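Local structure of ecdysteroid-phosphate phosphatase (Bombyx mori, 3C7T) at residues F8-V16 / R92-F100; A193-A202 / Y216-V225. The protein removes the phosphate from ecdysone 22-phosphate and related ecdysteroid phosphates, releasing the active hormones, and also acts as a protein tyrosine phosphatase. All blocks are in the same frame, centred on the assembly; numbering follows the deposited sequence.

Contact 1 of 2, residues F8-V16 / R92-F100; sequences FALRHGERV and RCVETAQGF. With WO4 (tungstate(VI)ion), chain E.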
loop_
_atom_site.group_PDB
_atom_site.type_symbol
_atom_site.label_atom_id
_atom_site.label_comp_id
_atom_site.label_asym_id
_atom_site.label_seq_id
_atom_site.Cartn_x
_atom_site.Cartn_y
_atom_site.Cartn_z
ATOM N N PHE A 8 -8.356 -11.390 18.869
ATOM C CA PHE A 8 -7.484 -10.398 18.236
ATOM C C PHE A 8 -8.080 -9.022 18.348
ATOM O O PHE A 8 -9.299 -8.877 18.457
ATOM C CB PHE A 8 -7.318 -10.727 16.749
ATOM C CG PHE A 8 -6.647 -12.034 16.491
ATOM C CD1 PHE A 8 -5.323 -12.232 16.860
ATOM C CD2 PHE A 8 -7.331 -13.059 15.863
ATOM C CE1 PHE A 8 -4.692 -13.433 16.596
ATOM C CE2 PHE A 8 -6.702 -14.278 15.597
ATOM C CZ PHE A 8 -5.392 -14.461 15.966
ATOM N N ALA A 9 -7.221 -8.001 18.294
ATOM C CA ALA A 9 -7.696 -6.618 18.237
ATOM C C ALA A 9 -6.856 -5.941 17.168
ATOM O O ALA A 9 -5.630 -6.133 17.101
ATOM C CB ALA A 9 -7.517 -5.909 19.551
ATOM N N LEU A 10 -7.534 -5.201 16.311
ATOM C CA LEU A 10 -6.880 -4.603 15.144
ATOM C C LEU A 10 -7.255 -3.129 15.012
ATOM O O LEU A 10 -8.444 -2.799 14.969
ATOM C CB LEU A 10 -7.313 -5.385 13.902
ATOM C CG LEU A 10 -6.800 -5.003 12.509
ATOM C CD1 LEU A 10 -5.287 -5.271 12.389
ATOM C CD2 LEU A 10 -7.516 -5.782 11.463
ATOM N N ARG A 11 -6.264 -2.234 14.936
ATOM C CA ARG A 11 -6.566 -0.827 14.592
ATOM C C ARG A 11 -6.935 -0.716 13.094
ATOM O O ARG A 11 -6.438 -1.485 12.249
ATOM C CB ARG A 11 -5.369 0.101 14.910
ATOM C CG ARG A 11 -5.715 1.579 14.816
ATOM C CD ARG A 11 -4.483 2.467 14.976
ATOM N NE ARG A 11 -4.820 3.849 14.709
ATOM C CZ ARG A 11 -3.946 4.757 14.256
ATOM N NH1 ARG A 11 -2.675 4.437 14.001
ATOM N NH2 ARG A 11 -4.348 5.987 14.009
ATOM N N HIS A 12 -7.796 0.242 12.763
ATOM C CA HIS A 12 -8.174 0.479 11.378
ATOM C C HIS A 12 -6.923 0.844 10.550
ATOM O O HIS A 12 -5.869 1.205 11.104
ATOM C CB HIS A 12 -9.167 1.633 11.330
ATOM C CG HIS A 12 -8.623 2.891 11.928
ATOM N ND1 HIS A 12 -7.662 3.666 11.300
ATOM C CD2 HIS A 12 -8.883 3.489 13.114
ATOM C CE1 HIS A 12 -7.368 4.697 12.077
ATOM N NE2 HIS A 12 -8.081 4.598 13.191
ATOM N N GLY A 13 -7.046 0.768 9.220
ATOM C CA GLY A 13 -5.946 1.102 8.331
ATOM C C GLY A 13 -5.862 2.605 8.111
ATOM O O GLY A 13 -6.561 3.388 8.767
ATOM N N GLU A 14 -5.000 3.001 7.174
ATOM C CA GLU A 14 -4.728 4.415 6.854
ATOM C C GLU A 14 -5.994 5.196 6.507
ATOM O O GLU A 14 -6.791 4.753 5.682
ATOM C CB GLU A 14 -3.751 4.489 5.667
ATOM C CG GLU A 14 -3.396 5.912 5.230
ATOM C CD GLU A 14 -2.407 5.953 4.078
ATOM O OE1 GLU A 14 -2.799 5.701 2.908
ATOM O OE2 GLU A 14 -1.228 6.277 4.347
ATOM N N ARG A 15 -6.163 6.365 7.140
ATOM C CA ARG A 15 -7.372 7.188 6.958
ATOM C C ARG A 15 -7.218 8.227 5.848
ATOM O O ARG A 15 -6.177 8.910 5.771
ATOM C CB ARG A 15 -7.657 7.952 8.269
ATOM C CG ARG A 15 -8.209 7.065 9.374
ATOM C CD ARG A 15 -8.160 7.772 10.696
ATOM N NE ARG A 15 -9.008 8.974 10.778
ATOM C CZ ARG A 15 -9.405 9.528 11.931
ATOM N NH1 ARG A 15 -9.028 9.004 13.090
ATOM N NH2 ARG A 15 -10.193 10.614 11.935
ATOM N N VAL A 16 -8.269 8.428 5.043
ATOM C CA VAL A 16 -8.215 9.492 4.041
ATOM C C VAL A 16 -7.974 10.863 4.715
ATOM O O VAL A 16 -7.141 11.640 4.277
ATOM C CB VAL A 16 -9.524 9.574 3.189
ATOM C CG1 VAL A 16 -9.516 10.833 2.315
ATOM C CG2 VAL A 16 -9.662 8.308 2.312
ATOM N N ARG A 92 -14.141 3.713 8.775
ATOM C CA ARG A 92 -12.761 3.185 8.638
ATOM C C ARG A 92 -12.592 1.791 9.258
ATOM O O ARG A 92 -11.814 0.959 8.765
ATOM C CB ARG A 92 -11.755 4.180 9.230
ATOM C CG ARG A 92 -11.989 4.482 10.709
ATOM C CD ARG A 92 -11.061 5.595 11.166
ATOM N NE ARG A 92 -11.248 6.103 12.527
ATOM C CZ ARG A 92 -12.139 7.039 12.894
ATOM N NH1 ARG A 92 -13.030 7.542 12.025
ATOM N NH2 ARG A 92 -12.167 7.446 14.161
ATOM N N CYS A 93 -13.327 1.536 10.330
ATOM C CA CYS A 93 -13.239 0.248 11.029
ATOM C C CYS A 93 -13.996 -0.846 10.273
ATOM O O CYS A 93 -13.503 -1.978 10.115
ATOM C CB CYS A 93 -13.727 0.374 12.476
ATOM S SG CYS A 93 -12.895 1.697 13.393
ATOM N N VAL A 94 -15.201 -0.523 9.812
ATOM C CA VAL A 94 -15.956 -1.484 8.993
ATOM C C VAL A 94 -15.206 -1.810 7.683
ATOM O O VAL A 94 -15.137 -2.972 7.257
ATOM C CB VAL A 94 -17.388 -0.998 8.698
ATOM C CG1 VAL A 94 -18.159 -2.106 7.969
ATOM C CG2 VAL A 94 -18.109 -0.645 10.021
ATOM N N GLU A 95 -14.604 -0.805 7.060
ATOM C CA GLU A 95 -13.811 -1.089 5.868
ATOM C C GLU A 95 -12.571 -1.898 6.186
ATOM O O GLU A 95 -12.203 -2.758 5.398
ATOM C CB GLU A 95 -13.444 0.189 5.123
ATOM C CG GLU A 95 -14.652 0.923 4.527
ATOM C CD GLU A 95 -14.223 2.141 3.690
ATOM O OE1 GLU A 95 -13.340 2.906 4.141
ATOM O OE2 GLU A 95 -14.777 2.348 2.589
ATOM N N THR A 96 -11.951 -1.667 7.344
ATOM C CA THR A 96 -10.803 -2.484 7.726
ATOM C C THR A 96 -11.256 -3.941 7.881
ATOM O O THR A 96 -10.562 -4.881 7.464
ATOM C CB THR A 96 -10.142 -1.955 8.981
ATOM O OG1 THR A 96 -9.748 -0.598 8.733
ATOM C CG2 THR A 96 -8.873 -2.819 9.365
ATOM N N ALA A 97 -12.430 -4.113 8.473
ATOM C CA ALA A 97 -12.976 -5.459 8.687
ATOM C C ALA A 97 -13.165 -6.170 7.351
ATOM O O ALA A 97 -12.826 -7.360 7.220
ATOM C CB ALA A 97 -14.302 -5.363 9.471
ATOM N N GLN A 98 -13.716 -5.460 6.363
ATOM C CA GLN A 98 -13.891 -6.070 5.052
ATOM C C GLN A 98 -12.554 -6.395 4.381
ATOM O O GLN A 98 -12.399 -7.487 3.850
ATOM C CB GLN A 98 -14.753 -5.208 4.126
ATOM C CG GLN A 98 -15.127 -5.925 2.815
ATOM C CD GLN A 98 -15.916 -7.190 3.069
ATOM O OE1 GLN A 98 -16.904 -7.174 3.805
ATOM N NE2 GLN A 98 -15.478 -8.302 2.474
ATOM N N GLY A 99 -11.593 -5.459 4.396
ATOM C CA GLY A 99 -10.259 -5.746 3.839
ATOM C C GLY A 99 -9.636 -6.952 4.524
ATOM O O GLY A 99 -9.093 -7.848 3.868
ATOM N N PHE A 100 -9.773 -7.023 5.846
ATOM C CA PHE A 100 -9.231 -8.148 6.598
ATOM C C PHE A 100 -9.848 -9.472 6.086
ATOM O O PHE A 100 -9.144 -10.454 5.773
ATOM C CB PHE A 100 -9.511 -7.944 8.099
ATOM C CG PHE A 100 -9.164 -9.127 8.939
ATOM C CD1 PHE A 100 -7.838 -9.379 9.295
ATOM C CD2 PHE A 100 -10.167 -9.983 9.413
ATOM C CE1 PHE A 100 -7.506 -10.478 10.064
ATOM C CE2 PHE A 100 -9.838 -11.081 10.198
ATOM C CZ PHE A 100 -8.500 -11.322 10.522
HETATM W W WO4 E . -8.051 6.056 15.204
HETATM O O1 WO4 E . -7.110 4.578 16.020
HETATM O O2 WO4 E . -8.005 7.309 16.746
HETATM O O3 WO4 E . -7.190 7.154 13.791
HETATM O O4 WO4 E . -9.981 5.836 14.912
#

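Contact 2 of 2, residues A193-A202 / Y216-V225; sequences AITLDQMVGA and YEIGRNLLKV. With WO4 (tungstate(VI)ion), chain E.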
loop_
_atom_site.group_PDB
_atom_site.type_symbol
_atom_site.label_atom_id
_atom_site.label_comp_id
_atom_site.label_asym_id
_atom_site.label_seq_id
_atom_site.Cartn_x
_atom_site.Cartn_y
_atom_site.Cartn_z
ATOM N N ALA A 193 -7.065 2.806 17.974
ATOM C CA ALA A 193 -5.756 2.532 18.598
ATOM C C ALA A 193 -5.939 1.962 20.012
ATOM O O ALA A 193 -5.245 1.012 20.410
ATOM C CB ALA A 193 -4.891 3.787 18.623
ATOM N N ILE A 194 -6.933 2.505 20.722
ATOM C CA ILE A 194 -7.239 2.144 22.113
ATOM C C ILE A 194 -7.836 0.719 22.257
ATOM O O ILE A 194 -7.785 0.103 23.344
ATOM C CB ILE A 194 -8.171 3.238 22.724
ATOM C CG1 ILE A 194 -8.305 3.123 24.251
ATOM C CG2 ILE A 194 -9.546 3.248 22.036
ATOM C CD1 ILE A 194 -6.999 3.158 24.993
ATOM N N THR A 195 -8.384 0.189 21.161
ATOM C CA THR A 195 -9.056 -1.113 21.148
ATOM C C THR A 195 -8.157 -2.251 21.630
ATOM O O THR A 195 -8.619 -3.186 22.326
ATOM C CB THR A 195 -9.620 -1.428 19.748
ATOM O OG1 THR A 195 -10.558 -0.410 19.405
ATOM C CG2 THR A 195 -10.330 -2.824 19.705
ATOM N N LEU A 196 -6.869 -2.164 21.272
ATOM C CA LEU A 196 -5.901 -3.180 21.668
ATOM C C LEU A 196 -5.758 -3.239 23.190
ATOM O O LEU A 196 -5.885 -4.322 23.777
ATOM C CB LEU A 196 -4.543 -2.966 20.983
ATOM C CG LEU A 196 -4.442 -3.463 19.526
ATOM C CD1 LEU A 196 -5.358 -2.703 18.550
ATOM C CD2 LEU A 196 -2.982 -3.366 19.052
ATOM N N ASP A 197 -5.529 -2.087 23.826
ATOM C CA ASP A 197 -5.517 -2.009 25.303
ATOM C C ASP A 197 -6.876 -2.343 25.951
ATOM O O ASP A 197 -6.922 -2.939 27.036
ATOM C CB ASP A 197 -5.036 -0.639 25.785
ATOM C CG ASP A 197 -3.517 -0.549 25.878
ATOM O OD1 ASP A 197 -2.824 -1.549 25.585
ATOM O OD2 ASP A 197 -3.013 0.533 26.271
ATOM N N GLN A 198 -7.978 -1.988 25.291
ATOM C CA GLN A 198 -9.316 -2.381 25.790
ATOM C C GLN A 198 -9.514 -3.901 25.819
ATOM O O GLN A 198 -10.090 -4.482 26.781
ATOM C CB GLN A 198 -10.422 -1.743 24.958
ATOM C CG GLN A 198 -10.573 -0.262 25.180
ATOM C CD GLN A 198 -11.667 0.296 24.328
ATOM O OE1 GLN A 198 -11.497 0.479 23.120
ATOM N NE2 GLN A 198 -12.812 0.549 24.940
ATOM N N MET A 199 -9.028 -4.570 24.778
ATOM C CA MET A 199 -9.150 -6.025 24.703
ATOM C C MET A 199 -8.367 -6.712 25.806
ATOM O O MET A 199 -8.887 -7.636 26.452
ATOM C CB MET A 199 -8.692 -6.564 23.344
ATOM C CG MET A 199 -8.576 -8.075 23.336
ATOM S SD MET A 199 -7.684 -8.791 21.949
ATOM C CE MET A 199 -6.006 -8.207 22.214
ATOM N N VAL A 200 -7.127 -6.280 26.008
ATOM C CA VAL A 200 -6.268 -6.826 27.058
ATOM C C VAL A 200 -6.934 -6.618 28.421
ATOM O O VAL A 200 -7.071 -7.560 29.201
ATOM C CB VAL A 200 -4.862 -6.180 27.060
ATOM C CG1 VAL A 200 -4.046 -6.643 28.289
ATOM C CG2 VAL A 200 -4.121 -6.481 25.755
ATOM N N GLY A 201 -7.351 -5.386 28.708
ATOM C CA GLY A 201 -8.060 -5.096 29.962
ATOM C C GLY A 201 -9.348 -5.872 30.185
ATOM O O GLY A 201 -9.642 -6.266 31.316
ATOM N N ALA A 202 -10.129 -6.082 29.121
ATOM C CA ALA A 202 -11.419 -6.786 29.230
ATOM C C ALA A 202 -11.232 -8.272 29.469
ATOM O O ALA A 202 -11.990 -8.872 30.222
ATOM C CB ALA A 202 -12.271 -6.568 27.989
ATOM N N TYR A 216 -7.904 1.154 33.895
ATOM C CA TYR A 216 -7.946 1.654 32.524
ATOM C C TYR A 216 -7.446 3.106 32.450
ATOM O O TYR A 216 -7.789 3.929 33.300
ATOM C CB TYR A 216 -9.373 1.603 31.995
ATOM C CG TYR A 216 -9.935 0.230 31.687
ATOM C CD1 TYR A 216 -9.422 -0.537 30.639
ATOM C CD2 TYR A 216 -11.028 -0.274 32.405
ATOM C CE1 TYR A 216 -9.955 -1.789 30.328
ATOM C CE2 TYR A 216 -11.573 -1.525 32.102
ATOM C CZ TYR A 216 -11.026 -2.276 31.063
ATOM O OH TYR A 216 -11.541 -3.506 30.741
ATOM N N GLU A 217 -6.652 3.402 31.416
ATOM C CA GLU A 217 -5.984 4.697 31.255
ATOM C C GLU A 217 -6.022 5.130 29.803
ATOM O O GLU A 217 -5.543 4.397 28.935
ATOM C CB GLU A 217 -4.495 4.563 31.581
ATOM C CG GLU A 217 -4.082 4.790 32.997
ATOM C CD GLU A 217 -2.567 4.892 33.106
ATOM O OE1 GLU A 217 -1.855 3.936 32.700
ATOM O OE2 GLU A 217 -2.082 5.938 33.591
ATOM N N ILE A 218 -6.547 6.321 29.529
ATOM C CA ILE A 218 -6.285 6.963 28.246
ATOM C C ILE A 218 -4.920 7.635 28.441
ATOM O O ILE A 218 -4.708 8.373 29.412
ATOM C CB ILE A 218 -7.387 8.015 27.865
ATOM C CG1 ILE A 218 -8.705 7.329 27.455
ATOM C CG2 ILE A 218 -6.902 8.969 26.770
ATOM C CD1 ILE A 218 -8.765 6.829 25.999
ATOM N N GLY A 219 -3.983 7.366 27.551
ATOM C CA GLY A 219 -2.692 8.048 27.661
ATOM C C GLY A 219 -1.652 7.233 28.396
ATOM O O GLY A 219 -0.616 7.765 28.790
ATOM N N ARG A 220 -1.922 5.934 28.564
ATOM C CA ARG A 220 -0.893 5.017 29.048
ATOM C C ARG A 220 0.378 5.178 28.204
ATOM O O ARG A 220 1.476 5.222 28.740
ATOM C CB ARG A 220 -1.399 3.564 29.020
ATOM C CG ARG A 220 -0.391 2.536 29.521
ATOM C CD ARG A 220 -1.015 1.147 29.582
ATOM N NE ARG A 220 -1.052 0.486 28.273
ATOM C CZ ARG A 220 -0.035 -0.198 27.747
ATOM N NH1 ARG A 220 1.118 -0.303 28.403
ATOM N NH2 ARG A 220 -0.168 -0.781 26.558
ATOM N N ASN A 221 0.220 5.303 26.889
ATOM C CA ASN A 221 1.374 5.488 25.988
ATOM C C ASN A 221 1.312 6.808 25.238
ATOM O O ASN A 221 0.220 7.339 25.009
ATOM C CB ASN A 221 1.464 4.348 24.990
ATOM C CG ASN A 221 1.536 2.996 25.675
ATOM O OD1 ASN A 221 0.626 2.178 25.543
ATOM N ND2 ASN A 221 2.595 2.776 26.445
ATOM N N LEU A 222 2.465 7.322 24.826
ATOM C CA LEU A 222 2.500 8.650 24.224
ATOM C C LEU A 222 2.016 8.654 22.780
ATOM O O LEU A 222 1.437 9.640 22.313
ATOM C CB LEU A 222 3.914 9.219 24.302
ATOM C CG LEU A 222 4.132 10.655 23.814
ATOM C CD1 LEU A 222 3.251 11.686 24.530
ATOM C CD2 LEU A 222 5.611 10.990 24.012
ATOM N N LEU A 223 2.276 7.551 22.077
ATOM C CA LEU A 223 1.942 7.412 20.664
ATOM C C LEU A 223 0.873 6.358 20.446
ATOM O O LEU A 223 0.790 5.396 21.207
ATOM C CB LEU A 223 3.193 7.009 19.892
ATOM C CG LEU A 223 4.390 7.936 19.998
ATOM C CD1 LEU A 223 5.467 7.401 19.086
ATOM C CD2 LEU A 223 4.010 9.369 19.593
ATOM N N LYS A 224 0.043 6.550 19.423
ATOM C CA LYS A 224 -0.934 5.541 19.027
ATOM C C LYS A 224 -0.219 4.390 18.364
ATOM O O LYS A 224 0.780 4.602 17.654
ATOM C CB LYS A 224 -1.945 6.106 18.027
ATOM C CG LYS A 224 -2.971 7.009 18.628
ATOM C CD LYS A 224 -3.989 7.530 17.598
ATOM C CE LYS A 224 -5.131 8.243 18.324
ATOM N NZ LYS A 224 -6.117 9.024 17.543
ATOM N N VAL A 225 -0.738 3.183 18.579
ATOM C CA VAL A 225 -0.258 2.016 17.836
ATOM C C VAL A 225 -0.420 2.297 16.324
ATOM O O VAL A 225 -1.311 3.061 15.930
ATOM C CB VAL A 225 -0.983 0.723 18.262
ATOM C CG1 VAL A 225 -0.772 0.469 19.777
ATOM C CG2 VAL A 225 -2.460 0.769 17.919
HETATM W W WO4 E . -8.051 6.056 15.204
HETATM O O1 WO4 E . -7.110 4.578 16.020
HETATM O O2 WO4 E . -8.005 7.309 16.746
HETATM O O3 WO4 E . -7.190 7.154 13.791
HETATM O O4 WO4 E . -9.981 5.836 14.912
HETATM O O HOH W 1 -12.252 -3.225 28.059
#

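Contact 1 of 2, residues F8-V16 / R92-F100
In the phosphate pocket of the histidine phosphatase (PGM-like) domain, the C-terminal part of the enzyme, the ring of His12 meets the side chain of Arg92 beside a bound tungstate. His12 forms the phosphohistidine intermediate, and its NE2 here binds the tungsten at 2.5 Å. Arg92 CD sits over the centre of one ring face, 3.6 Å from the centroid, in a CH-pi contact. The Arg92 guanidinium then stands nearly upright to the ring, with the planes 89° apart. Its NE and NH2 both donate to tungstate O4. CG of Arg11 covers the other face of the ring, towards its rim. The chain of Arg11 runs extended past the ring to the anion, where NE reaches O1 and NH2 reaches O3. His12 ND1 donates to Gly13 O at 2.8 Å, in the ring plane and almost straight (172°). This bond fixes the ring rotation and leaves NE2 turned to the tungsten. Arg11, His12 and Gly13 make up the RHG signature of the superfamily, where strand 5-11 ends and the loop after it begins. The Arg15 guanidinium lies flat on that of Arg92, centres 3.8 Å apart and planes at 18°. A bend in the Arg15 chain at chi3 helps bring Arg15 NH1 within 2.7 Å of tungstate O3. The shared anion probably offsets the charge of this arginine pair, and Asp17 forms a salt bridge with Arg15 NE. Deeper in, Thr96 of helix 91-104 ties the signature loop to the helix. Its OG1 accepts from Gly13 N at 3.1 Å and donates to Arg92 O at 2.6 Å. Arg92 O also takes the helical bond from Thr96 N. Farther from the anion, Leu10 CD2 rests against Thr96 CG2 at 3.9 Å and more loosely against the Phe100 ring.

Contact 2 of 2, residues A193-A202 / Y216-V225
Val225 CG2 packs against Ala193 near the start of segment 193-202, 3.9 Å from Ala193 CB. The same methyl also meets Leu196 CD2 one turn on. Farther out, Ile194 and Ile218 cross at about a right angle, with Ile194 CG1 4.1 Å from Ile218 CD1. Ala193 CB touches the aliphatic chain of Lys224 at CG. That chain stays extended beyond CG and carries Lys224 NZ to tungstate O2 at 2.7 Å. Ala193 N donates to tungstate O1, so both segments line the phosphate pocket.

At the polar edge, Arg220 grips Asp197 side-on in a salt bridge. Arg220 NE reaches Asp197 OD2 at 2.8 Å, from above the carboxylate plane. Arg220 NH2 reaches the syn lone pair of Asp197 OD1 at 2.9 Å. The carboxylate and guanidinium planes are 46° apart. Asn221 OD1 lies over one face of the guanidinium. Near the other end of the helix segment, Tyr216 CE1 lies 3.8 Å from Gly201 CA, a close approach to a residue without a side chain. Tyr216 OH hydrogen-bonds to Glu170 and accepts from a water that also donates to Gln198 O.

Helix 162-179 meets Ile194 and Gln198 through Phe165, while Leu196 faces Ala9 of strand 5-11. Phe256 of the second subunit packs on Leu196 and Val225, and Ile260 O of that subunit accepts from Arg220 NH2.

From the N terminus, the end of strand 5-11 and the loop after it form the first segment of contact 1. That contact closes a long loop of 75 residues, mostly helix and loop, when helix 91-104 returns to the strand end. The chain then passes through strands 112-114 and 187-191 before contact 2 opens. Contact 2 closes a short excursion of 13 residues between 193-202 and 216-225, the first two still helical. The two loops follow in series and neither nest nor cross. Their centres lie about 17 Å apart, yet they meet around strand 5-11, where Phe8 packs against Met199. Both hold the same tungstate, contact 2 by hydrogen bonds alone.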